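Local structure of B- and T-lymphocyte attenuator (Mus musculus, 1XAU) at residues Cys96-Asn99 against Val104-Ser107; Leu66-Glu71 against Pro77-His82. The protein restrains antigen-receptor signalling in lymphocytes as an inhibitory receptor, working through the phosphatases SHP-1 and SHP-2 and binding the herpesvirus entry mediator through its extracellular immunoglobulin domain. All coordinates share one frame; numbering follows the deposited sequence.

Contact 1 (Cys96-Asn99 against Val104-Ser107); sequences CSTN and VINS
C96 meets S107 through both its backbone and its side chain. Its N-H runs almost straight (171°) into the hydroxyl of S107, with C96 N 2.9 Å from S107 OG, so a side-chain oxygen takes the place that a backbone carbonyl would fill in a regular ladder. S107 OG reaches that N-H because chi1 (63°) sets it between its own backbone N and carbonyl carbon. The same hydroxyl lies 3.4 Å from C96 SG, whose disulfide partner is C36. On the carbonyl side of C96 a water enters the ladder: it donates to C96 O at 2.6 Å and accepts from the backbone N of S107 and from N106 ND2.

S97 points its side chain to the other face of the sheet, where S97 CB lies 3.2 Å from N106 ND2. The segments belong to strands 92-100 and 103-114, which form the F-G hairpin of this immunoglobulin domain; C96 carries the F-strand half of the disulfide that pins the two sheets together.

T98 restores the regular antiparallel pattern in a hydrogen-bonded pair with I105. T98 N binds I105 O at 2.9 Å, and I105 N returns a straighter bond to T98 O at 2.8 Å. Their side chains run side by side on the C96 face, T98 CG2 resting 3.8 Å from I105 CB, while T98 OG1, anti to its own N (chi1 -179°), bonds N46 O. N99 turns back to the S97 face, and its OD1 lies 3.8 Å from V104 CG2, alongside that valine.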
# COMPACT_ATOMS: atom_id res chain seq x y z
N CYS A 96 3.14 3.21 -0.95
CA CYS A 96 3.39 3.18 0.49
C CYS A 96 4.67 4.04 0.73
O CYS A 96 5.48 4.24 -0.19
CB CYS A 96 3.50 1.68 1.01
SG CYS A 96 4.62 0.68 -0.07
N SER A 97 4.82 4.59 1.92
CA SER A 97 6.01 5.43 2.17
C SER A 97 6.34 5.34 3.64
O SER A 97 5.53 4.89 4.46
CB SER A 97 5.81 6.92 1.83
OG SER A 97 4.62 7.37 2.42
N THR A 98 7.55 5.76 3.97
CA THR A 98 7.89 5.73 5.36
C THR A 98 8.94 6.81 5.57
O THR A 98 9.69 7.12 4.67
CB THR A 98 8.44 4.32 5.78
OG1 THR A 98 8.75 4.36 7.19
CG2 THR A 98 9.72 3.99 5.07
N ASN A 99 8.94 7.40 6.76
CA ASN A 99 9.94 8.41 7.16
C ASN A 99 10.67 7.49 8.13
O ASN A 99 10.11 7.10 9.19
CB ASN A 99 9.28 9.58 7.94
CG ASN A 99 8.22 10.30 7.14
OD1 ASN A 99 8.27 10.28 5.88
ND2 ASN A 99 7.27 10.96 7.83
N VAL A 104 12.79 10.16 3.64
CA VAL A 104 11.52 9.67 3.15
C VAL A 104 11.81 8.56 2.17
O VAL A 104 12.65 8.71 1.26
CB VAL A 104 10.76 10.77 2.39
CG1 VAL A 104 9.42 10.23 1.87
CG2 VAL A 104 10.56 11.97 3.34
N ILE A 105 11.17 7.41 2.36
CA ILE A 105 11.38 6.35 1.43
C ILE A 105 10.02 6.16 0.75
O ILE A 105 9.01 6.13 1.44
CB ILE A 105 11.83 5.08 2.14
CG1 ILE A 105 13.17 5.37 2.86
CG2 ILE A 105 11.91 3.95 1.14
CD1 ILE A 105 13.60 4.26 3.79
N ASN A 106 10.00 6.00 -0.56
CA ASN A 106 8.72 5.83 -1.28
C ASN A 106 8.72 4.56 -2.10
O ASN A 106 9.76 3.88 -2.24
CB ASN A 106 8.49 7.03 -2.20
CG ASN A 106 8.14 8.32 -1.42
OD1 ASN A 106 8.89 9.26 -1.47
ND2 ASN A 106 7.01 8.34 -0.72
N SER A 107 7.57 4.22 -2.67
CA SER A 107 7.50 3.01 -3.46
C SER A 107 6.94 3.37 -4.79
O SER A 107 6.47 4.47 -4.98
CB SER A 107 6.50 1.97 -2.89
OG SER A 107 5.15 2.48 -2.91
O HOH W 1 5.52 6.25 -1.89

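Contact 2 (Leu66-Glu71 against Pro77-His82); sequences LYTSWE and PVFVLH
H82 lays its side chain across Y67 and ends on S69. Its CB sits over the phenol face, 3.7 Å from the centroid of the Y67 ring, a CH-pi contact. Beyond CB, chi1 of -59° turns CG away from the carbonyl carbon, and the imidazole extends past the rim of the phenol. The two planes are nearly parallel (14°) but slid so far apart that they barely overlap; CD2 comes closest, 3.4 Å from Y67 CE1. One imidazole face has the Y67 hydroxyl above its rim, too far from ND1 to bond it, and the opposite face has V80 CG1. At the tip, NE2 meets S69 OG at 2.8 Å in the plane of the ring, a hydrogen bond in which either atom could donate. Held at this edge and flanked on both faces, the imidazole should be restricted in its rotation.

The backbones beneath form an antiparallel hairpin between strands 66-71 and 78-83, with strand 66-71 at the border of its sheet in the immunoglobulin sandwich. Three hydrogen-bonded pairs, Y67 with H82, S69 with V80 and E71 with V78, put their side chains on the face of the sheet that carries H82.

The other face looks into the sandwich. There F79 CB stands over the six-membered ring of W70, 3.9 Å from its centroid and only 6° off the normal, while on the same face of the indole the phenyl leans obliquely toward the pyrrole part, F79 CD1 3.5 Å from W70 NE1. F79 CZ goes on to T68, 3.7 Å from its CB. W49 from the facing sheet meets the phenyl, and R44 makes a cation-pi contact with W70. Farther along, L66 CD1 touches L81 CD1 at 3.7 Å.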
# COMPACT_ATOMS: atom_id res chain seq x y z
N LEU A 66 -11.60 -0.04 5.73
CA LEU A 66 -10.25 0.07 5.12
C LEU A 66 -9.29 0.00 6.30
O LEU A 66 -9.35 0.90 7.21
CB LEU A 66 -10.06 1.43 4.47
CG LEU A 66 -8.86 1.56 3.55
CD1 LEU A 66 -8.90 0.51 2.50
CD2 LEU A 66 -8.85 3.04 2.92
N TYR A 67 -8.40 -0.99 6.30
CA TYR A 67 -7.50 -1.14 7.44
C TYR A 67 -6.21 -1.76 6.97
O TYR A 67 -6.13 -2.23 5.84
CB TYR A 67 -8.15 -1.98 8.59
CG TYR A 67 -8.42 -3.42 8.19
CD1 TYR A 67 -7.46 -4.41 8.46
CD2 TYR A 67 -9.62 -3.80 7.61
CE1 TYR A 67 -7.69 -5.73 8.16
CE2 TYR A 67 -9.88 -5.18 7.30
CZ TYR A 67 -8.92 -6.12 7.57
OH TYR A 67 -9.16 -7.45 7.20
N THR A 68 -5.20 -1.80 7.86
CA THR A 68 -3.91 -2.32 7.45
C THR A 68 -3.46 -3.45 8.34
O THR A 68 -4.01 -3.68 9.46
CB THR A 68 -2.81 -1.22 7.48
OG1 THR A 68 -2.61 -0.78 8.83
CG2 THR A 68 -3.22 0.05 6.65
N SER A 69 -2.49 -4.21 7.84
CA SER A 69 -1.93 -5.30 8.67
C SER A 69 -0.53 -5.60 8.12
O SER A 69 -0.12 -5.18 7.00
CB SER A 69 -2.76 -6.59 8.58
OG SER A 69 -2.58 -7.32 7.38
N TRP A 70 0.21 -6.38 8.91
CA TRP A 70 1.52 -6.83 8.48
C TRP A 70 1.43 -8.35 8.31
O TRP A 70 0.82 -9.04 9.12
CB TRP A 70 2.62 -6.45 9.49
CG TRP A 70 3.06 -5.09 9.36
CD1 TRP A 70 2.59 -4.02 10.03
CD2 TRP A 70 4.16 -4.63 8.57
NE1 TRP A 70 3.35 -2.91 9.73
CE2 TRP A 70 4.32 -3.26 8.83
CE3 TRP A 70 5.04 -5.26 7.67
CZ2 TRP A 70 5.33 -2.49 8.24
CZ3 TRP A 70 6.06 -4.47 7.06
CH2 TRP A 70 6.19 -3.12 7.35
N GLU A 71 1.99 -8.89 7.23
CA GLU A 71 2.00 -10.32 7.05
C GLU A 71 3.47 -10.77 7.07
O GLU A 71 4.33 -10.15 6.42
CB GLU A 71 1.39 -10.72 5.71
CG GLU A 71 -0.02 -10.29 5.51
CD GLU A 71 -0.62 -10.86 4.20
OE1 GLU A 71 0.08 -11.66 3.52
OE2 GLU A 71 -1.80 -10.52 3.86
N PRO A 77 8.65 -9.41 4.74
CA PRO A 77 7.42 -8.96 5.42
C PRO A 77 6.63 -8.13 4.41
O PRO A 77 7.22 -7.54 3.50
CB PRO A 77 7.95 -8.10 6.57
CG PRO A 77 9.37 -8.58 6.78
CD PRO A 77 9.85 -8.83 5.37
N VAL A 78 5.31 -8.12 4.55
CA VAL A 78 4.47 -7.39 3.64
C VAL A 78 3.50 -6.51 4.43
O VAL A 78 2.88 -6.98 5.39
CB VAL A 78 3.66 -8.36 2.76
CG1 VAL A 78 2.82 -7.56 1.84
CG2 VAL A 78 4.63 -9.25 1.87
N PHE A 79 3.45 -5.24 4.09
CA PHE A 79 2.48 -4.33 4.71
C PHE A 79 1.28 -4.33 3.78
O PHE A 79 1.43 -4.15 2.59
CB PHE A 79 3.08 -2.92 4.82
CG PHE A 79 2.23 -1.98 5.50
CD1 PHE A 79 1.70 -2.28 6.75
CD2 PHE A 79 1.97 -0.72 4.91
CE1 PHE A 79 0.89 -1.33 7.43
CE2 PHE A 79 1.17 0.26 5.58
CZ PHE A 79 0.62 -0.06 6.83
N VAL A 80 0.09 -4.56 4.31
CA VAL A 80 -1.07 -4.74 3.49
C VAL A 80 -2.19 -3.74 3.76
O VAL A 80 -2.39 -3.38 4.91
CB VAL A 80 -1.58 -6.13 3.86
CG1 VAL A 80 -2.69 -6.57 2.96
CG2 VAL A 80 -0.38 -7.10 3.79
N LEU A 81 -2.88 -3.34 2.71
CA LEU A 81 -4.05 -2.46 2.79
C LEU A 81 -5.23 -3.36 2.44
O LEU A 81 -5.31 -3.91 1.32
CB LEU A 81 -3.89 -1.28 1.82
CG LEU A 81 -5.14 -0.38 1.80
CD1 LEU A 81 -5.22 0.37 3.19
CD2 LEU A 81 -5.03 0.63 0.63
N HIS A 82 -6.22 -3.44 3.33
CA HIS A 82 -7.39 -4.33 3.12
C HIS A 82 -8.65 -3.52 2.91
O HIS A 82 -8.99 -2.67 3.76
CB HIS A 82 -7.65 -5.14 4.37
CG HIS A 82 -6.50 -5.99 4.78
ND1 HIS A 82 -6.39 -7.30 4.42
CD2 HIS A 82 -5.46 -5.73 5.61
CE1 HIS A 82 -5.31 -7.83 5.00
NE2 HIS A 82 -4.74 -6.90 5.73

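Contact 2 closes before contact 1 opens: strand 78-83, which ends the first hairpin, is followed in the chain by strand 92-100, which begins the second. The two hairpins occupy different sheets of one immunoglobulin sandwich, the first in the four-stranded sheet and the second in the five-stranded one. Their centres are 15 Å apart and their nearest atoms about 5 Å, without touching. Strands 32-39 and 47-52 bridge the gap. The former pairs with strand 78-83 and is tied to strand 92-100 by the intersheet disulfide; the latter pairs with strand 92-100 and packs across the core against the first hairpin. Together they join the two hairpins in the compact extracellular domain of the receptor.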